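Local coordinates for protein cellobiose 2-epimerase (Spirochaeta thermophila DSM 6192, PDB 5ZIG) that probably catalyses the reversible epimerization of cellobiose to a glucosyl-mannose disaccharide, at residues P230-F238 and G248-A257; F23-L31 and H63-R74. All coordinates share one frame; numbering follows the deposited sequence.

Contact 1: P230-F238 and G248-A257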
loop_
_atom_site.group_PDB
_atom_site.type_symbol
_atom_site.label_atom_id
_atom_site.label_comp_id
_atom_site.label_asym_id
_atom_site.label_seq_id
_atom_site.Cartn_x
_atom_site.Cartn_y
_atom_site.Cartn_z
ATOM N N PRO A 230 3.313 18.098 -8.277
ATOM C CA PRO A 230 3.875 19.462 -8.221
ATOM C C PRO A 230 3.069 20.397 -7.346
ATOM O O PRO A 230 3.646 21.209 -6.610
ATOM C CB PRO A 230 3.872 19.908 -9.691
ATOM C CG PRO A 230 2.725 19.120 -10.317
ATOM C CD PRO A 230 2.721 17.790 -9.600
ATOM N N SER A 231 1.743 20.293 -7.403
ATOM C CA SER A 231 0.839 21.165 -6.671
ATOM C C SER A 231 0.324 20.413 -5.426
ATOM O O SER A 231 1.156 19.915 -4.664
ATOM C CB SER A 231 -0.256 21.675 -7.603
ATOM O OG SER A 231 -1.287 20.709 -7.724
ATOM N N SER A 232 -0.990 20.288 -5.222
ATOM C CA SER A 232 -1.533 19.690 -4.004
ATOM C C SER A 232 -2.293 18.391 -4.243
ATOM O O SER A 232 -2.836 17.822 -3.283
ATOM C CB SER A 232 -2.446 20.686 -3.279
ATOM O OG SER A 232 -3.720 20.774 -3.890
ATOM N N HIS A 233 -2.340 17.902 -5.476
ATOM C CA HIS A 233 -2.865 16.579 -5.773
ATOM C C HIS A 233 -1.879 15.830 -6.657
ATOM O O HIS A 233 -1.141 16.423 -7.449
ATOM C CB HIS A 233 -4.231 16.660 -6.450
ATOM C CG HIS A 233 -5.248 17.415 -5.650
ATOM N ND1 HIS A 233 -6.006 16.822 -4.663
ATOM C CD2 HIS A 233 -5.624 18.717 -5.684
ATOM C CE1 HIS A 233 -6.811 17.724 -4.127
ATOM N NE2 HIS A 233 -6.598 18.882 -4.729
ATOM N N LEU A 234 -1.869 14.514 -6.500
ATOM C CA LEU A 234 -1.010 13.660 -7.293
ATOM C C LEU A 234 -1.704 13.369 -8.609
ATOM O O LEU A 234 -2.795 12.784 -8.611
ATOM C CB LEU A 234 -0.724 12.358 -6.567
ATOM C CG LEU A 234 0.420 12.281 -5.585
ATOM C CD1 LEU A 234 0.211 13.306 -4.471
ATOM C CD2 LEU A 234 0.432 10.864 -5.060
ATOM N N GLY A 235 -1.075 13.769 -9.715
ATOM C CA GLY A 235 -1.588 13.393 -11.020
ATOM C C GLY A 235 -1.681 11.886 -11.161
ATOM O O GLY A 235 -0.933 11.131 -10.539
ATOM N N LEU A 236 -2.612 11.439 -11.996
ATOM C CA LEU A 236 -2.806 9.998 -12.114
ATOM C C LEU A 236 -1.937 9.368 -13.201
ATOM O O LEU A 236 -1.200 8.414 -12.930
ATOM C CB LEU A 236 -4.287 9.695 -12.372
ATOM C CG LEU A 236 -5.234 10.051 -11.222
ATOM C CD1 LEU A 236 -6.671 9.721 -11.575
ATOM C CD2 LEU A 236 -4.827 9.333 -9.947
ATOM N N TYR A 237 -2.000 9.900 -14.420
ATOM C CA TYR A 237 -1.567 9.198 -15.618
ATOM C C TYR A 237 -0.696 10.109 -16.473
ATOM O O TYR A 237 -1.014 11.289 -16.652
ATOM C CB TYR A 237 -2.781 8.725 -16.431
ATOM C CG TYR A 237 -3.783 7.862 -15.677
ATOM C CD1 TYR A 237 -3.398 6.644 -15.112
ATOM C CD2 TYR A 237 -5.122 8.243 -15.571
ATOM C CE1 TYR A 237 -4.308 5.843 -14.436
ATOM C CE2 TYR A 237 -6.049 7.443 -14.899
ATOM C CZ TYR A 237 -5.630 6.245 -14.340
ATOM O OH TYR A 237 -6.542 5.449 -13.681
ATOM N N PHE A 238 0.392 9.558 -17.021
ATOM C CA PHE A 238 1.400 10.390 -17.670
ATOM C C PHE A 238 1.965 9.716 -18.918
ATOM O O PHE A 238 2.160 8.497 -18.952
ATOM C CB PHE A 238 2.547 10.710 -16.700
ATOM C CG PHE A 238 2.092 11.314 -15.389
ATOM C CD1 PHE A 238 1.700 10.507 -14.337
ATOM C CD2 PHE A 238 2.071 12.696 -15.217
ATOM C CE1 PHE A 238 1.275 11.075 -13.116
ATOM C CE2 PHE A 238 1.665 13.266 -14.020
ATOM C CZ PHE A 238 1.266 12.456 -12.961
ATOM N N GLY A 248 -8.365 13.513 -12.988
ATOM C CA GLY A 248 -8.988 12.932 -11.818
ATOM C C GLY A 248 -8.077 12.946 -10.604
ATOM O O GLY A 248 -6.861 13.138 -10.687
ATOM N N ILE A 249 -8.701 12.712 -9.455
ATOM C CA ILE A 249 -8.046 12.758 -8.153
ATOM C C ILE A 249 -8.408 11.493 -7.390
ATOM O O ILE A 249 -9.592 11.150 -7.285
ATOM C CB ILE A 249 -8.470 14.002 -7.349
ATOM C CG1 ILE A 249 -8.041 15.278 -8.067
ATOM C CG2 ILE A 249 -7.911 13.955 -5.939
ATOM C CD1 ILE A 249 -8.951 16.431 -7.810
ATOM N N SER A 250 -7.389 10.794 -6.874
ATOM C CA SER A 250 -7.563 9.680 -5.944
ATOM C C SER A 250 -7.263 10.179 -4.531
ATOM O O SER A 250 -6.101 10.367 -4.164
ATOM C CB SER A 250 -6.665 8.515 -6.316
ATOM O OG SER A 250 -6.843 7.418 -5.433
ATOM N N PHE A 251 -8.319 10.379 -3.731
ATOM C CA PHE A 251 -8.128 10.920 -2.384
ATOM C C PHE A 251 -7.255 10.000 -1.544
ATOM O O PHE A 251 -6.375 10.468 -0.813
ATOM C CB PHE A 251 -9.487 11.157 -1.704
ATOM C CG PHE A 251 -10.352 12.134 -2.434
ATOM C CD1 PHE A 251 -10.276 13.492 -2.164
ATOM C CD2 PHE A 251 -11.205 11.701 -3.436
ATOM C CE1 PHE A 251 -11.049 14.393 -2.868
ATOM C CE2 PHE A 251 -11.986 12.596 -4.141
ATOM C CZ PHE A 251 -11.907 13.945 -3.860
ATOM N N GLY A 252 -7.468 8.683 -1.661
ATOM C CA GLY A 252 -6.630 7.736 -0.942
ATOM C C GLY A 252 -5.167 7.787 -1.361
ATOM O O GLY A 252 -4.270 7.658 -0.525
ATOM N N HIS A 253 -4.902 7.950 -2.658
ATOM C CA HIS A 253 -3.508 8.001 -3.100
ATOM C C HIS A 253 -2.848 9.298 -2.654
ATOM O O HIS A 253 -1.665 9.303 -2.292
ATOM C CB HIS A 253 -3.403 7.830 -4.617
ATOM C CG HIS A 253 -3.409 6.396 -5.053
ATOM N ND1 HIS A 253 -4.420 5.855 -5.824
ATOM C CD2 HIS A 253 -2.553 5.382 -4.789
ATOM C CE1 HIS A 253 -4.178 4.572 -6.028
ATOM N NE2 HIS A 253 -3.053 4.257 -5.405
ATOM N N ASP A 254 -3.600 10.404 -2.652
ATOM C CA ASP A 254 -3.070 11.658 -2.127
ATOM C C ASP A 254 -2.606 11.469 -0.690
ATOM O O ASP A 254 -1.431 11.692 -0.373
ATOM C CB ASP A 254 -4.120 12.765 -2.200
ATOM C CG ASP A 254 -4.261 13.368 -3.584
ATOM O OD1 ASP A 254 -3.658 12.859 -4.555
ATOM O OD2 ASP A 254 -5.007 14.349 -3.708
ATOM N N ILE A 255 -3.512 11.017 0.185
ATOM C CA ILE A 255 -3.169 10.886 1.596
ATOM C C ILE A 255 -2.081 9.825 1.763
ATOM O O ILE A 255 -1.087 10.060 2.458
ATOM C CB ILE A 255 -4.429 10.626 2.476
ATOM C CG1 ILE A 255 -4.131 10.672 3.985
ATOM C CG2 ILE A 255 -5.094 9.289 2.258
ATOM C CD1 ILE A 255 -3.565 11.943 4.467
ATOM N N GLU A 256 -2.207 8.688 1.057
ATOM C CA GLU A 256 -1.173 7.657 1.167
ATOM C C GLU A 256 0.211 8.216 0.826
ATOM O O GLU A 256 1.199 7.940 1.525
ATOM C CB GLU A 256 -1.510 6.470 0.268
ATOM C CG GLU A 256 -0.857 5.157 0.683
ATOM C CD GLU A 256 -1.109 4.031 -0.318
ATOM O OE1 GLU A 256 -1.760 4.274 -1.345
ATOM O OE2 GLU A 256 -0.651 2.900 -0.061
ATOM N N ALA A 257 0.300 9.045 -0.214
ATOM C CA ALA A 257 1.630 9.480 -0.643
ATOM C C ALA A 257 2.299 10.350 0.414
ATOM O O ALA A 257 3.512 10.253 0.611
ATOM C CB ALA A 257 1.558 10.211 -1.973
HETATM O O HOH W 1 -4.726 11.952 -6.856
HETATM O O HOH W 2 -4.673 14.348 -9.290
HETATM O O HOH W 3 -4.913 13.274 -12.726
#
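Asp-254, in the first turn of helix 251-269 of the (alpha/alpha)6 barrel expected for this epimerase family, holds the loop that leads into strand 237-238 through His-233 and Leu-234. Its two carboxylate oxygens divide the work. OD2 accepts a hydrogen bond from His-233 ND1 at 2.8 Å; the donor comes nearly in line with the C-O bond, while OD2 itself lies 16° out of the imidazole plane. OD1 accepts Leu-234 N at 3.1 Å, and this straight bond comes from above the carboxylate plane. Replacing Asp-254 with an alanine would probably leave the Leu-234 amide without this acceptor and the His-233 ring freer to turn. The His-233 ring can reach across because its CG sits beside its own backbone N, opposite the carbonyl carbon (chi1 -57°). Ile-249 then covers one ring face, its CD1 lying 4.3 Å above the plane. A water extends this grip: it lies 2.7 Å from Asp-254 OD1, takes the N-H of Ser-250 and also binds Leu-234 O. Leu-234 also presses CD2 tightly against Ala-257 CB at 3.4 Å, one helical turn on from Asp-254, while Met-191 of helix 191-208 touches the same leucine. At the other end Leu-236 lays CG and CD1 over the Gly-248 peptide, whose O is bridged by a second water to Leu-236 N. Ser-250 caps the helix, accepting a weak bond from His-253 N, and its OG lies 2.9 Å from His-253 ND1, to which it is hydrogen-bonded.

Contact 2: F23-L31 and H63-R74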
loop_
_atom_site.group_PDB
_atom_site.type_symbol
_atom_site.label_atom_id
_atom_site.label_comp_id
_atom_site.label_asym_id
_atom_site.label_seq_id
_atom_site.Cartn_x
_atom_site.Cartn_y
_atom_site.Cartn_z
ATOM N N PHE A 23 -4.974 -8.382 15.703
ATOM C CA PHE A 23 -4.674 -9.729 16.162
ATOM C C PHE A 23 -5.917 -10.589 16.410
ATOM O O PHE A 23 -5.812 -11.824 16.395
ATOM C CB PHE A 23 -3.819 -9.691 17.434
ATOM C CG PHE A 23 -2.454 -9.054 17.262
ATOM C CD1 PHE A 23 -1.468 -9.652 16.485
ATOM C CD2 PHE A 23 -2.151 -7.853 17.893
ATOM C CE1 PHE A 23 -0.216 -9.067 16.332
ATOM C CE2 PHE A 23 -0.899 -7.262 17.742
ATOM C CZ PHE A 23 0.068 -7.871 16.967
ATOM N N ASP A 24 -7.087 -9.990 16.639
ATOM C CA ASP A 24 -8.273 -10.786 16.911
ATOM C C ASP A 24 -9.250 -10.842 15.749
ATOM O O ASP A 24 -10.076 -11.764 15.705
ATOM C CB ASP A 24 -9.008 -10.256 18.156
ATOM C CG ASP A 24 -8.129 -10.256 19.394
ATOM O OD1 ASP A 24 -7.264 -11.139 19.514
ATOM O OD2 ASP A 24 -8.296 -9.369 20.248
ATOM N N HIS A 25 -9.182 -9.886 14.824
ATOM C CA HIS A 25 -10.123 -9.809 13.716
ATOM C C HIS A 25 -9.450 -10.013 12.362
ATOM O O HIS A 25 -9.828 -10.928 11.620
ATOM C CB HIS A 25 -10.855 -8.462 13.773
ATOM C CG HIS A 25 -12.081 -8.412 12.918
ATOM N ND1 HIS A 25 -13.308 -8.888 13.335
ATOM C CD2 HIS A 25 -12.268 -7.942 11.660
ATOM C CE1 HIS A 25 -14.197 -8.711 12.371
ATOM N NE2 HIS A 25 -13.586 -8.153 11.337
ATOM N N ILE A 26 -8.461 -9.200 12.007
ATOM C CA ILE A 26 -7.915 -9.248 10.648
ATOM C C ILE A 26 -7.105 -10.525 10.443
ATOM O O ILE A 26 -7.442 -11.357 9.597
ATOM C CB ILE A 26 -7.072 -7.997 10.343
ATOM C CG1 ILE A 26 -7.987 -6.803 10.039
ATOM C CG2 ILE A 26 -6.175 -8.241 9.111
ATOM C CD1 ILE A 26 -7.429 -5.437 10.520
ATOM N N LEU A 27 -6.028 -10.700 11.221
ATOM C CA LEU A 27 -5.159 -11.863 11.028
ATOM C C LEU A 27 -5.901 -13.199 11.143
ATOM O O LEU A 27 -5.678 -14.077 10.289
ATOM C CB LEU A 27 -3.964 -11.787 11.994
ATOM C CG LEU A 27 -2.988 -10.609 11.792
ATOM C CD1 LEU A 27 -1.874 -10.546 12.856
ATOM C CD2 LEU A 27 -2.332 -10.694 10.387
ATOM N N PRO A 28 -6.784 -13.427 12.120
ATOM C CA PRO A 28 -7.461 -14.739 12.170
ATOM C C PRO A 28 -8.290 -15.035 10.937
ATOM O O PRO A 28 -8.402 -16.199 10.546
ATOM C CB PRO A 28 -8.339 -14.641 13.428
ATOM C CG PRO A 28 -7.672 -13.617 14.271
ATOM C CD PRO A 28 -7.087 -12.616 13.319
ATOM N N PHE A 29 -8.856 -14.020 10.294
ATOM C CA PHE A 29 -9.633 -14.284 9.097
ATOM C C PHE A 29 -8.724 -14.749 7.966
ATOM O O PHE A 29 -9.040 -15.718 7.270
ATOM C CB PHE A 29 -10.417 -13.033 8.707
ATOM C CG PHE A 29 -11.070 -13.103 7.355
ATOM C CD1 PHE A 29 -12.422 -13.436 7.241
ATOM C CD2 PHE A 29 -10.371 -12.764 6.213
ATOM C CE1 PHE A 29 -13.048 -13.454 6.004
ATOM C CE2 PHE A 29 -10.984 -12.804 4.966
ATOM C CZ PHE A 29 -12.334 -13.147 4.875
ATOM N N TRP A 30 -7.573 -14.097 7.789
ATOM C CA TRP A 30 -6.702 -14.481 6.680
ATOM C C TRP A 30 -6.004 -15.803 6.960
ATOM O O TRP A 30 -5.816 -16.603 6.038
ATOM C CB TRP A 30 -5.705 -13.364 6.386
ATOM C CG TRP A 30 -6.397 -12.203 5.787
ATOM C CD1 TRP A 30 -6.620 -10.984 6.370
ATOM C CD2 TRP A 30 -7.008 -12.148 4.489
ATOM N NE1 TRP A 30 -7.319 -10.172 5.506
ATOM C CE2 TRP A 30 -7.557 -10.860 4.340
ATOM C CE3 TRP A 30 -7.124 -13.060 3.426
ATOM C CZ2 TRP A 30 -8.234 -10.464 3.175
ATOM C CZ3 TRP A 30 -7.780 -12.657 2.267
ATOM C CH2 TRP A 30 -8.323 -11.375 2.154
ATOM N N LEU A 31 -5.654 -16.059 8.223
ATOM C CA LEU A 31 -5.048 -17.333 8.592
ATOM C C LEU A 31 -5.915 -18.497 8.168
ATOM O O LEU A 31 -5.393 -19.570 7.847
ATOM C CB LEU A 31 -4.814 -17.409 10.102
ATOM C CG LEU A 31 -3.492 -16.878 10.648
ATOM C CD1 LEU A 31 -3.433 -17.044 12.170
ATOM C CD2 LEU A 31 -2.341 -17.570 9.983
ATOM N N HIS A 63 0.033 -10.669 1.439
ATOM C CA HIS A 63 -0.065 -11.612 2.550
ATOM C C HIS A 63 1.308 -11.966 3.100
ATOM O O HIS A 63 1.477 -12.093 4.321
ATOM C CB HIS A 63 -0.816 -12.870 2.120
ATOM C CG HIS A 63 -2.283 -12.649 1.909
ATOM N ND1 HIS A 63 -3.053 -11.880 2.759
ATOM C CD2 HIS A 63 -3.114 -13.065 0.922
ATOM C CE1 HIS A 63 -4.301 -11.850 2.313
ATOM N NE2 HIS A 63 -4.365 -12.572 1.206
ATOM N N LEU A 64 2.305 -12.132 2.219
ATOM C CA LEU A 64 3.670 -12.328 2.700
ATOM C C LEU A 64 4.119 -11.162 3.578
ATOM O O LEU A 64 4.675 -11.369 4.664
ATOM C CB LEU A 64 4.639 -12.509 1.532
ATOM C CG LEU A 64 6.082 -12.722 2.053
ATOM C CD1 LEU A 64 6.132 -13.872 3.064
ATOM C CD2 LEU A 64 7.148 -12.930 0.944
ATOM N N TRP A 65 3.915 -9.925 3.108
ATOM C CA TRP A 65 4.313 -8.766 3.901
ATOM C C TRP A 65 3.547 -8.738 5.217
ATOM O O TRP A 65 4.142 -8.580 6.286
ATOM C CB TRP A 65 4.101 -7.462 3.117
ATOM C CG TRP A 65 4.556 -6.204 3.878
ATOM C CD1 TRP A 65 5.785 -5.596 3.807
ATOM C CD2 TRP A 65 3.776 -5.417 4.800
ATOM N NE1 TRP A 65 5.814 -4.491 4.622
ATOM C CE2 TRP A 65 4.594 -4.356 5.239
ATOM C CE3 TRP A 65 2.461 -5.500 5.277
ATOM C CZ2 TRP A 65 4.151 -3.399 6.157
ATOM C CZ3 TRP A 65 2.023 -4.537 6.197
ATOM C CH2 TRP A 65 2.863 -3.503 6.612
ATOM N N THR A 66 2.235 -8.965 5.163
ATOM C CA THR A 66 1.425 -8.861 6.374
ATOM C C THR A 66 1.905 -9.830 7.453
ATOM O O THR A 66 2.131 -9.428 8.600
ATOM C CB THR A 66 -0.049 -9.090 6.042
ATOM O OG1 THR A 66 -0.573 -7.933 5.376
ATOM C CG2 THR A 66 -0.866 -9.357 7.313
ATOM N N PHE A 67 2.120 -11.100 7.101
ATOM C CA PHE A 67 2.448 -12.085 8.126
ATOM C C PHE A 67 3.896 -12.012 8.588
ATOM O O PHE A 67 4.199 -12.451 9.710
ATOM C CB PHE A 67 2.107 -13.496 7.637
ATOM C CG PHE A 67 0.627 -13.773 7.677
ATOM C CD1 PHE A 67 0.003 -14.060 8.874
ATOM C CD2 PHE A 67 -0.139 -13.676 6.538
ATOM C CE1 PHE A 67 -1.358 -14.288 8.926
ATOM C CE2 PHE A 67 -1.497 -13.912 6.574
ATOM C CZ PHE A 67 -2.110 -14.210 7.758
ATOM N N SER A 68 4.789 -11.484 7.756
ATOM C CA SER A 68 6.130 -11.149 8.226
ATOM C C SER A 68 6.077 -10.097 9.338
ATOM O O SER A 68 6.690 -10.258 10.399
ATOM C CB SER A 68 6.955 -10.647 7.052
ATOM O OG SER A 68 7.151 -11.674 6.092
ATOM N N GLN A 69 5.356 -9.003 9.093
ATOM C CA GLN A 69 5.278 -7.900 10.047
ATOM C C GLN A 69 4.560 -8.324 11.316
ATOM O O GLN A 69 4.919 -7.881 12.415
ATOM C CB GLN A 69 4.572 -6.707 9.401
ATOM C CG GLN A 69 5.296 -6.201 8.144
ATOM C CD GLN A 69 6.574 -5.464 8.476
ATOM O OE1 GLN A 69 6.792 -5.078 9.629
ATOM N NE2 GLN A 69 7.426 -5.253 7.466
ATOM N N ALA A 70 3.551 -9.198 11.184
ATOM C CA ALA A 70 2.816 -9.669 12.354
ATOM C C ALA A 70 3.678 -10.576 13.219
ATOM O O ALA A 70 3.600 -10.518 14.449
ATOM C CB ALA A 70 1.537 -10.385 11.922
ATOM N N PHE A 71 4.518 -11.417 12.601
ATOM C CA PHE A 71 5.437 -12.237 13.391
ATOM C C PHE A 71 6.490 -11.376 14.086
ATOM O O PHE A 71 6.935 -11.700 15.195
ATOM C CB PHE A 71 6.104 -13.298 12.511
ATOM C CG PHE A 71 7.065 -14.196 13.256
ATOM C CD1 PHE A 71 6.604 -15.174 14.125
ATOM C CD2 PHE A 71 8.440 -14.046 13.092
ATOM C CE1 PHE A 71 7.497 -16.003 14.813
ATOM C CE2 PHE A 71 9.331 -14.875 13.768
ATOM C CZ PHE A 71 8.858 -15.851 14.625
ATOM N N LEU A 72 6.912 -10.286 13.435
ATOM C CA LEU A 72 7.839 -9.347 14.056
ATOM C C LEU A 72 7.184 -8.610 15.231
ATOM O O LEU A 72 7.807 -8.430 16.281
ATOM C CB LEU A 72 8.339 -8.360 13.002
ATOM C CG LEU A 72 9.442 -8.826 12.046
ATOM C CD1 LEU A 72 9.424 -8.016 10.745
ATOM C CD2 LEU A 72 10.825 -8.774 12.725
ATOM N N SER A 73 5.925 -8.190 15.082
ATOM C CA SER A 73 5.250 -7.497 16.187
ATOM C C SER A 73 4.854 -8.448 17.318
ATOM O O SER A 73 4.810 -8.036 18.480
ATOM C CB SER A 73 4.021 -6.759 15.664
ATOM O OG SER A 73 3.052 -6.615 16.679
ATOM N N ARG A 74 4.579 -9.710 17.008
ATOM C CA ARG A 74 4.171 -10.718 17.981
ATOM C C ARG A 74 4.519 -12.096 17.426
ATOM O O ARG A 74 3.900 -12.549 16.455
ATOM C CB ARG A 74 2.674 -10.606 18.274
ATOM C CG ARG A 74 2.286 -10.801 19.713
ATOM C CD ARG A 74 0.777 -10.933 19.861
ATOM N NE ARG A 74 0.167 -9.763 20.499
ATOM C CZ ARG A 74 -1.144 -9.611 20.695
ATOM N NH1 ARG A 74 -1.997 -10.552 20.303
ATOM N NH2 ARG A 74 -1.611 -8.517 21.286
#
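Arg-74 bends at chi3 (-109°), folding its guanidinium over Phe-23, whose CG lies anti to its carbonyl carbon. Here two successive helices of the (alpha/alpha)6 barrel, 7-31 and 57-73, pack together. The guanidinium stacks flat on the phenyl face, the planes 15° apart, and the cation-pi contact puts CZ of Arg-74 3.8 Å from the Phe-23 ring centroid. Ser-73 OG comes to the edge of that ring, 3.3 Å from CZ of Phe-23. Deeper in, Leu-27 runs past Thr-66 and Phe-67 in the opposite direction, with its two methyls split: CD1 meets Ala-70 CB at 3.5 Å and CD2 meets Thr-66 CG2 at 3.7 Å. Phe-67 reaches back between Leu-31 and Trp-30, its CE1 3.6 Å from Leu-31 CD2 and its edge facing Trp-30 CB. Ala-82 of helix 77-94 touches both Leu-31 and Phe-67. The Trp-30 indole is sandwiched between Phe-29 and His-63, with NE1 hydrogen-bonded to the Glu-359 carboxylate. His-63 ND1 is hydrogen-bonded to Ser-383 OG, and the His-63 ring is set at 49° to the indole, so that CE1 dips onto the face 3.3 Å from Trp-30 CE3.

Overall arrangement
From the N terminus, helix 7-31 ends in the first half of contact 2; the chain then runs through 31 residues with three short strands and the start of helix 57-73, where contact 2 closes. Well after that, helix 211-228 gives way to the loop of contact 1, which closes over only nine residues, a short link that includes strand 244-245, as helix 251-269 begins. The two closures follow one another, neither nesting nor crossing, and lie on opposite sides of the chain's centre, their centres 29 Å apart. Helix 384-402 visits both neighbourhoods: Arg-388 salt-bridges Glu-256 and touches Trp-65, while Ser-387 meets Thr-66.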